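Local coordinates for protein MstE (Scytonema sp. PCC 10023, PDB 6SBF) that probably cyclises linear isoprenoid-bearing substrates into polycyclic scaffolds on the way to merosterols, as a single-domain class II terpene cyclase built on an alpha/alpha barrel, at residues K20-Q23 / L24-I28; H76-E79 / A80-A84; T149-E152 / E153-R156; G174-T177 / C178-A181. The protein carries 1 engineered substitution. One frame throughout, in Å; residues are numbered along the deposited sequence.

Overall arrangement
All four contacts are local, each within one helix or at its start, and they fall into two pairs. Contacts 1 and 2 lie on helices 18-37 and 75-90, with centres 22 Å apart and nearest atoms about 8 Å apart; contact 1 lies across the chain's centre from contacts 3 and 4. Those two are helix starts, at 152-158 and 177-183, with centres 15 Å apart. They touch directly: T149 OG1 sits 2.7 Å from H176 ND1, a probable hydrogen bond. Contact 3 borders D108 and contact 4 A109 and D110, within a sequence resembling the acidic motif of class II terpene cyclases, so this pair is probably the nearer to the reaction site.

Contact 1. Residues K20-Q23 / L24-I28; sequences KLNQ and LSNSI
The side-chain amides of N22 and N26, one helical turn apart, have planes inclined by 66°, while that of Q23 is turned 85° from the amide of N26. One face of the N26 amide rests on the carbonyl oxygen of the preceding turn, N22 O, 3.4 Å from N26 CG. Two waters lie near the plane of the same amide, beyond its nitrogen. N26 ND2 donates to both: the first water, 3.0 Å from N26 ND2, in turn donates to N22 OD1, and the second, 2.9 Å from N26 ND2, donates to Q23 OE1. Solvent thus ties the three amides together on the exposed side of the helix, N22 being in one of its two modelled conformers. The reach of Q23 comes from a chain that starts anti to the backbone N (chi1 -177°) and then bends at chi2, swinging OE1 toward the next turn; Q23 NE2 also hydrogen-bonds to a glycerol, probably from the crystallisation liquor.

On the buried side, L24 CG lies 3.6 Å from K20 O, the acceptor of L24 N at 2.9 Å. S27 CB comes within 3.2 Å of Q23 O, which accepts S27 N at 2.8 Å. The ends of K20 and S27 find partners elsewhere, in A289 O and Q299 OE1. L24 and S27 pack against helices 282-298 and 350-363. The division is that of an amphipathic helix: a hydrated amide stripe faces outward, and an inner stripe joins the N-terminal helix 18-37 to the C-terminal helices of the alpha/alpha barrel.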
loop_
_atom_site.group_PDB
_atom_site.type_symbol
_atom_site.label_atom_id
_atom_site.label_comp_id
_atom_site.label_asym_id
_atom_site.label_seq_id
_atom_site.Cartn_x
_atom_site.Cartn_y
_atom_site.Cartn_z
ATOM N N LYS A 20 22.892 12.806 -9.654
ATOM C CA LYS A 20 21.566 12.197 -9.516
ATOM C C LYS A 20 21.519 11.285 -8.281
ATOM O O LYS A 20 20.546 11.317 -7.517
ATOM C CB LYS A 20 21.127 11.573 -10.861
ATOM C CG LYS A 20 19.652 11.224 -10.874
ATOM C CD LYS A 20 19.198 10.757 -12.243
ATOM C CE LYS A 20 17.747 10.309 -12.263
ATOM N NZ LYS A 20 17.238 9.894 -13.570
ATOM N N LEU A 21 22.606 10.570 -7.970
ATOM C CA LEU A 21 22.631 9.750 -6.742
ATOM C C LEU A 21 22.571 10.640 -5.506
ATOM O O LEU A 21 21.825 10.325 -4.579
ATOM C CB LEU A 21 23.870 8.876 -6.723
ATOM C CG LEU A 21 23.896 7.846 -5.597
ATOM C CD1 LEU A 21 22.739 6.859 -5.660
ATOM C CD2 LEU A 21 25.220 7.117 -5.611
ATOM N N ASN A 22 23.341 11.726 -5.503
ATOM C CA ASN A 22 23.344 12.717 -4.414
ATOM C C ASN A 22 21.951 13.356 -4.258
ATOM O O ASN A 22 21.490 13.572 -3.120
ATOM C CB ASN A 22 24.401 13.763 -4.753
ATOM C CG ASN A 22 24.966 14.487 -3.564
ATOM O OD1 ASN A 22 24.277 14.868 -2.614
ATOM N ND2 ASN A 22 26.239 14.713 -3.683
ATOM N N GLN A 23 21.305 13.679 -5.392
ATOM C CA GLN A 23 19.934 14.250 -5.256
ATOM C C GLN A 23 18.981 13.198 -4.702
ATOM O O GLN A 23 18.084 13.547 -3.907
ATOM C CB GLN A 23 19.450 14.871 -6.553
ATOM C CG GLN A 23 18.102 15.506 -6.367
ATOM C CD GLN A 23 18.082 16.618 -5.387
ATOM O OE1 GLN A 23 19.121 17.246 -5.154
ATOM N NE2 GLN A 23 16.902 16.812 -4.787
ATOM N N LEU A 24 19.124 11.919 -5.104
ATOM C CA LEU A 24 18.311 10.879 -4.470
ATOM C C LEU A 24 18.529 10.907 -2.963
ATOM O O LEU A 24 17.574 10.794 -2.199
ATOM C CB LEU A 24 18.658 9.514 -5.047
ATOM C CG LEU A 24 17.884 9.175 -6.282
ATOM C CD1 LEU A 24 18.599 8.106 -7.066
ATOM C CD2 LEU A 24 16.461 8.753 -5.924
ATOM N N SER A 25 19.786 10.965 -2.519
ATOM C CA SER A 25 20.065 11.011 -1.053
ATOM C C SER A 25 19.327 12.207 -0.442
ATOM O O SER A 25 18.677 12.056 0.591
ATOM C CB SER A 25 21.546 11.081 -0.759
ATOM O OG SER A 25 22.186 9.927 -1.288
ATOM N N ASN A 26 19.499 13.375 -1.033
ATOM C CA ASN A 26 18.933 14.626 -0.465
ATOM C C ASN A 26 17.399 14.533 -0.403
ATOM O O ASN A 26 16.781 14.954 0.602
ATOM C CB ASN A 26 19.449 15.843 -1.212
ATOM C CG ASN A 26 20.937 16.098 -0.952
ATOM O OD1 ASN A 26 21.509 15.462 -0.051
ATOM N ND2 ASN A 26 21.557 16.905 -1.802
ATOM N N SER A 27 16.814 14.013 -1.468
ATOM C CA SER A 27 15.346 13.853 -1.589
ATOM C C SER A 27 14.840 12.891 -0.547
ATOM O O SER A 27 13.893 13.185 0.221
ATOM C CB SER A 27 15.013 13.314 -2.975
ATOM O OG SER A 27 13.648 12.884 -3.055
ATOM N N ILE A 28 15.500 11.737 -0.439
ATOM C CA ILE A 28 15.117 10.724 0.574
ATOM C C ILE A 28 15.212 11.350 1.978
ATOM O O ILE A 28 14.339 11.139 2.802
ATOM C CB ILE A 28 15.937 9.452 0.377
ATOM C CG1 ILE A 28 15.528 8.726 -0.905
ATOM C CG2 ILE A 28 15.877 8.569 1.633
ATOM C CD1 ILE A 28 16.573 7.780 -1.432
HETATM O O HOH W 1 24.471 17.148 -1.026
HETATM O O HOH W 2 20.340 18.934 -3.391
#

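Contact 2. Residues H76-E79 / A80-A84; sequences HVHE and ALMQA
H78 and M82 carry the aromatic part of this contact, one turn apart on the exposed flank of the helix. Their side chains slant across each other, and M82 CG lies 3.9 Å from both H78 CD2 and H78 NE2. The sulfur follows: M82 SD is 4.9 Å from the centre of the H78 imidazole and 47° off its normal, an oblique Met-aromatic approach. The methionine chain, in one of two modelled conformers, bends at both chi2 and chi3, so that CG and SD pass the ring while the methyl end turns away.

Apolar contact is made by V77 and L81, which run side by side in the same direction, V77 CG1 meeting L81 CD1 at 4.1 Å. V77 CG1 stands anti to the backbone N (chi1 175°) and so leans forward along the helix to the leucine. L81 CD1 also touches V77 O at 3.4 Å. These two residues belong to the buried face of helix 75-90 in the alpha/alpha barrel: V77 reaches V32 of helix 18-37, both meet L69, and L81 extends to L118 of helix 109-121. A80 lies on the same inner side, against L36 and R39.

Backbone hydrogen bonds link the two turns in regular alpha-helical fashion. L81 N donates to V77 O at 2.9 Å and M82 N to H78 O at 2.9 Å, while the bond from A80 N to H76 O is slightly longer at 3.1 Å.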
loop_
_atom_site.group_PDB
_atom_site.type_symbol
_atom_site.label_atom_id
_atom_site.label_comp_id
_atom_site.label_asym_id
_atom_site.label_seq_id
_atom_site.Cartn_x
_atom_site.Cartn_y
_atom_site.Cartn_z
ATOM N N HIS A 76 18.222 6.013 13.441
ATOM C CA HIS A 76 17.085 6.779 14.004
ATOM C C HIS A 76 15.744 6.378 13.362
ATOM O O HIS A 76 14.706 6.460 14.014
ATOM C CB HIS A 76 17.360 8.261 13.950
ATOM C CG HIS A 76 17.296 8.865 12.609
ATOM N ND1 HIS A 76 18.256 8.597 11.635
ATOM C CD2 HIS A 76 16.454 9.782 12.096
ATOM C CE1 HIS A 76 17.949 9.332 10.559
ATOM N NE2 HIS A 76 16.891 10.054 10.839
ATOM N N VAL A 77 15.811 5.899 12.120
ATOM C CA VAL A 77 14.570 5.367 11.505
ATOM C C VAL A 77 14.218 4.040 12.129
ATOM O O VAL A 77 13.083 3.760 12.467
ATOM C CB VAL A 77 14.715 5.284 9.981
ATOM C CG1 VAL A 77 13.497 4.639 9.382
ATOM C CG2 VAL A 77 14.922 6.673 9.406
ATOM N N HIS A 78 15.224 3.175 12.368
ATOM C CA HIS A 78 14.944 1.895 13.064
ATOM C C HIS A 78 14.319 2.159 14.426
ATOM O O HIS A 78 13.386 1.473 14.819
ATOM C CB HIS A 78 16.177 0.987 13.161
ATOM C CG HIS A 78 15.825 -0.392 13.564
ATOM N ND1 HIS A 78 15.168 -1.257 12.721
ATOM C CD2 HIS A 78 15.999 -1.056 14.752
ATOM C CE1 HIS A 78 14.914 -2.365 13.381
ATOM N NE2 HIS A 78 15.436 -2.291 14.646
ATOM N N GLU A 79 14.808 3.190 15.121
ATOM C CA GLU A 79 14.214 3.552 16.454
ATOM C C GLU A 79 12.765 3.981 16.299
ATOM O O GLU A 79 11.916 3.608 17.123
ATOM C CB GLU A 79 15.042 4.649 17.107
ATOM C CG GLU A 79 16.400 4.202 17.589
ATOM C CD GLU A 79 17.326 5.325 18.014
ATOM O OE1 GLU A 79 17.061 6.497 17.794
ATOM O OE2 GLU A 79 18.400 4.955 18.584
ATOM N N ALA A 80 12.478 4.744 15.244
ATOM C CA ALA A 80 11.076 5.150 14.973
ATOM C C ALA A 80 10.201 3.930 14.717
ATOM O O ALA A 80 9.054 3.881 15.162
ATOM C CB ALA A 80 11.036 6.100 13.826
ATOM N N LEU A 81 10.723 2.944 14.004
ATOM C CA LEU A 81 9.974 1.709 13.744
ATOM C C LEU A 81 9.755 0.890 15.001
ATOM O O LEU A 81 8.664 0.342 15.247
ATOM C CB LEU A 81 10.639 0.888 12.665
ATOM C CG LEU A 81 10.317 1.251 11.232
ATOM C CD1 LEU A 81 10.193 2.720 10.947
ATOM C CD2 LEU A 81 11.173 0.512 10.265
ATOM N N MET A 82 10.763 0.841 15.877
ATOM C CA MET A 82 10.617 0.153 17.180
ATOM C C MET A 82 9.503 0.851 17.992
ATOM O O MET A 82 8.683 0.173 18.599
ATOM C CB MET A 82 11.968 0.209 17.902
ATOM C CG MET A 82 13.005 -0.662 17.258
ATOM S SD MET A 82 12.761 -2.329 17.838
ATOM C CE MET A 82 13.753 -2.230 19.334
ATOM N N GLN A 83 9.480 2.187 17.978
ATOM C CA GLN A 83 8.443 2.939 18.700
ATOM C C GLN A 83 7.057 2.660 18.087
ATOM O O GLN A 83 6.078 2.479 18.801
ATOM C CB GLN A 83 8.730 4.439 18.708
ATOM C CG GLN A 83 7.485 5.243 19.216
ATOM C CD GLN A 83 7.720 6.733 19.363
ATOM O OE1 GLN A 83 8.053 7.213 20.444
ATOM N NE2 GLN A 83 7.553 7.469 18.269
ATOM N N ALA A 84 6.981 2.611 16.761
ATOM C CA ALA A 84 5.701 2.325 16.085
ATOM C C ALA A 84 5.189 0.938 16.507
ATOM O O ALA A 84 3.983 0.787 16.740
ATOM C CB ALA A 84 5.879 2.404 14.584
#

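Contact 3. Residues T149-E152 / E153-R156; sequences TFAE and ESIR
A hydrophobic staple and an intrahelical salt bridge mark the start of helix 152-158, where A151 occupies the N-cap, F150 precedes it and I155 lies in the first turn. F150 and I155 form the staple. Their side chains approach at a slant, with F150 CB 3.8 Å from I155 CG2 and I155 CD1 above one face of the phenyl ring in a CH-pi contact, 4.1 Å from the centroid and only 13° off the normal. The isoleucine reaches the ring because its CG1 branch stands anti to the backbone N (chi1 -173°). T149 CG2 covers the opposite face, so the ring is sandwiched between aliphatic groups from the loop and the helix.

The first helical bond runs from I155 N to A151 O at 3.2 Å, and R156 N to E152 O follows. On the solvent side, E152 and R156 lie alongside each other, both chains extended. The carboxylate and guanidinium planes are 38° apart, and a single oxygen, E152 OE1, receives both guanidinium donors near the plane of that group. E153 OE1 lies 4.5 Å from E152 OE1, a like-charge proximity that the arginine probably offsets in part. R156 NH1 has a further acceptor in V167 O, which ties the helix to the following loop. Of the two bonds at E152 OE1, that from R156 NE is 2.9 Å long and uses the anti lone pair, while R156 NH1 comes in at 3.0 Å nearly in line with the C-O bond.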
loop_
_atom_site.group_PDB
_atom_site.type_symbol
_atom_site.label_atom_id
_atom_site.label_comp_id
_atom_site.label_asym_id
_atom_site.label_seq_id
_atom_site.Cartn_x
_atom_site.Cartn_y
_atom_site.Cartn_z
ATOM N N THR A 149 -11.040 -8.578 3.630
ATOM C CA THR A 149 -10.652 -7.482 4.536
ATOM C C THR A 149 -11.361 -7.647 5.877
ATOM O O THR A 149 -10.720 -7.555 6.951
ATOM C CB THR A 149 -10.988 -6.119 3.936
ATOM O OG1 THR A 149 -10.228 -5.913 2.746
ATOM C CG2 THR A 149 -10.662 -4.981 4.875
ATOM N N PHE A 150 -12.671 -7.803 5.859
ATOM C CA PHE A 150 -13.503 -7.769 7.068
ATOM C C PHE A 150 -14.302 -9.046 7.217
ATOM O O PHE A 150 -14.740 -9.649 6.231
ATOM C CB PHE A 150 -14.547 -6.671 6.949
ATOM C CG PHE A 150 -14.012 -5.272 7.013
ATOM C CD1 PHE A 150 -13.390 -4.796 8.157
ATOM C CD2 PHE A 150 -14.126 -4.424 5.926
ATOM C CE1 PHE A 150 -12.922 -3.504 8.209
ATOM C CE2 PHE A 150 -13.621 -3.138 5.976
ATOM C CZ PHE A 150 -13.050 -2.667 7.132
ATOM N N ALA A 151 -14.567 -9.424 8.455
ATOM C CA ALA A 151 -15.617 -10.370 8.844
ATOM C C ALA A 151 -16.931 -9.591 8.941
ATOM O O ALA A 151 -16.957 -8.486 9.558
ATOM C CB ALA A 151 -15.272 -10.996 10.160
ATOM N N GLU A 152 -17.972 -10.180 8.391
ATOM C CA GLU A 152 -19.252 -9.478 8.215
ATOM C C GLU A 152 -19.788 -8.925 9.542
ATOM O O GLU A 152 -20.250 -7.757 9.565
ATOM C CB GLU A 152 -20.255 -10.439 7.578
ATOM C CG GLU A 152 -21.573 -9.773 7.256
ATOM C CD GLU A 152 -22.522 -10.514 6.336
ATOM O OE1 GLU A 152 -23.645 -10.026 6.118
ATOM O OE2 GLU A 152 -22.120 -11.550 5.816
ATOM N N GLU A 153 -19.822 -9.736 10.582
ATOM C CA GLU A 153 -20.525 -9.323 11.822
ATOM C C GLU A 153 -19.685 -8.211 12.457
ATOM O O GLU A 153 -20.292 -7.251 12.977
ATOM C CB GLU A 153 -20.810 -10.549 12.694
ATOM C CG GLU A 153 -21.897 -11.454 12.081
ATOM C CD GLU A 153 -23.200 -10.818 11.562
ATOM O OE1 GLU A 153 -23.624 -11.174 10.441
ATOM O OE2 GLU A 153 -23.815 -9.987 12.279
ATOM N N SER A 154 -18.363 -8.232 12.284
ATOM C CA SER A 154 -17.469 -7.202 12.860
ATOM C C SER A 154 -17.794 -5.835 12.269
ATOM O O SER A 154 -17.899 -4.846 13.042
ATOM C CB SER A 154 -16.040 -7.549 12.685
ATOM O OG SER A 154 -15.791 -8.758 13.326
ATOM N N ILE A 155 -17.842 -5.747 10.957
ATOM C CA ILE A 155 -18.004 -4.441 10.258
ATOM C C ILE A 155 -19.477 -4.019 10.342
ATOM O O ILE A 155 -19.730 -2.835 10.481
ATOM C CB ILE A 155 -17.408 -4.491 8.832
ATOM C CG1 ILE A 155 -17.424 -3.086 8.194
ATOM C CG2 ILE A 155 -18.066 -5.534 7.903
ATOM C CD1 ILE A 155 -16.640 -2.046 8.936
ATOM N N ARG A 156 -20.419 -4.945 10.313
ATOM C CA ARG A 156 -21.819 -4.597 10.636
ATOM C C ARG A 156 -21.953 -3.985 12.047
ATOM O O ARG A 156 -22.782 -3.045 12.205
ATOM C CB ARG A 156 -22.722 -5.824 10.503
ATOM C CG ARG A 156 -23.142 -6.098 9.067
ATOM C CD ARG A 156 -24.204 -7.195 9.016
ATOM N NE ARG A 156 -24.494 -7.706 7.680
ATOM C CZ ARG A 156 -25.187 -7.061 6.755
ATOM N NH1 ARG A 156 -25.412 -7.624 5.576
ATOM N NH2 ARG A 156 -25.633 -5.841 7.002
#

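Contact 4. Residues G174-T177 / C178-A181; sequences GAHT and CVSA
H176 O, the N-cap carbonyl of helix 177-183, is gripped twice by S180: the backbone S180 N donates at 2.9 Å and the hydroxyl S180 OG at 2.8 Å. The two donors arrive from opposite faces of the carbonyl plane, with OG well above it, 41° out of plane. This places a helix-start bond and a side-chain bond on one buried acceptor. The hydroxyl gets there because OG sits anti to the carbonyl carbon of S180 (chi1 -64°), folded back toward the preceding turn. The next bond runs from A181 N to T177 O. S180 OG also accepts from I147 N, joining the helix start to a neighbouring loop, while T177 OG1 turns to Y196 OH. The imidazole of H176 is held at both nitrogens, ND1 by T149 OG1 and NE2 by G171 O, which fixes its rotation, and it stacks on Y210 and meets W211 edge-to-face.

In the packing beyond, V179 CG2 rests 3.9 Å from H176 CB, and V179 continues to D110, part of a sequence resembling the class II cyclase acid motif. C178 SG lies 4.2 Å from H176 CB, and G174 O stands 3.1 Å above the centre of one face of the H176 ring.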
loop_
_atom_site.group_PDB
_atom_site.type_symbol
_atom_site.label_atom_id
_atom_site.label_comp_id
_atom_site.label_asym_id
_atom_site.label_seq_id
_atom_site.Cartn_x
_atom_site.Cartn_y
_atom_site.Cartn_z
ATOM N N GLY A 174 -15.791 -10.086 0.948
ATOM C CA GLY A 174 -15.251 -11.052 -0.016
ATOM C C GLY A 174 -13.750 -10.987 -0.087
ATOM O O GLY A 174 -13.122 -10.024 0.367
ATOM N N ALA A 175 -13.178 -11.948 -0.800
ATOM C CA ALA A 175 -11.747 -11.925 -1.100
ATOM C C ALA A 175 -11.404 -10.655 -1.863
ATOM O O ALA A 175 -12.104 -10.329 -2.849
ATOM C CB ALA A 175 -11.332 -13.153 -1.844
ATOM N N HIS A 176 -10.314 -10.013 -1.500
ATOM C CA HIS A 176 -9.840 -8.748 -2.102
ATOM C C HIS A 176 -8.439 -8.949 -2.657
ATOM O O HIS A 176 -7.557 -9.407 -1.919
ATOM C CB HIS A 176 -9.852 -7.641 -1.063
ATOM C CG HIS A 176 -11.226 -7.331 -0.610
ATOM N ND1 HIS A 176 -11.556 -6.999 0.693
ATOM C CD2 HIS A 176 -12.389 -7.299 -1.320
ATOM C CE1 HIS A 176 -12.873 -6.759 0.747
ATOM N NE2 HIS A 176 -13.421 -6.925 -0.491
ATOM N N THR A 177 -8.186 -8.598 -3.901
ATOM C CA THR A 177 -6.877 -8.884 -4.488
ATOM C C THR A 177 -5.792 -7.984 -3.912
ATOM O O THR A 177 -4.650 -8.443 -3.724
ATOM C CB THR A 177 -7.015 -8.793 -6.000
ATOM O OG1 THR A 177 -8.084 -9.667 -6.437
ATOM C CG2 THR A 177 -5.758 -9.211 -6.711
ATOM N N CYS A 178 -6.108 -6.742 -3.618
ATOM C CA CYS A 178 -5.179 -5.768 -3.034
ATOM C C CYS A 178 -4.706 -6.285 -1.646
ATOM O O CYS A 178 -3.512 -6.290 -1.348
ATOM C CB CYS A 178 -5.831 -4.390 -2.919
ATOM S SG CYS A 178 -7.499 -4.376 -2.191
ATOM N N VAL A 179 -5.638 -6.721 -0.813
ATOM C CA VAL A 179 -5.330 -7.224 0.532
ATOM C C VAL A 179 -4.612 -8.551 0.404
ATOM O O VAL A 179 -3.605 -8.787 1.127
ATOM C CB VAL A 179 -6.586 -7.342 1.376
ATOM C CG1 VAL A 179 -6.246 -7.854 2.783
ATOM C CG2 VAL A 179 -7.286 -6.006 1.432
ATOM N N SER A 180 -5.008 -9.432 -0.490
ATOM C CA SER A 180 -4.343 -10.721 -0.701
ATOM C C SER A 180 -2.888 -10.491 -1.133
ATOM O O SER A 180 -1.970 -11.176 -0.629
ATOM C CB SER A 180 -5.110 -11.529 -1.741
ATOM O OG SER A 180 -6.413 -11.856 -1.302
ATOM N N ALA A 181 -2.625 -9.547 -2.015
ATOM C CA ALA A 181 -1.286 -9.247 -2.503
ATOM C C ALA A 181 -0.417 -8.802 -1.322
ATOM O O ALA A 181 0.756 -9.212 -1.192
ATOM C CB ALA A 181 -1.326 -8.208 -3.601
#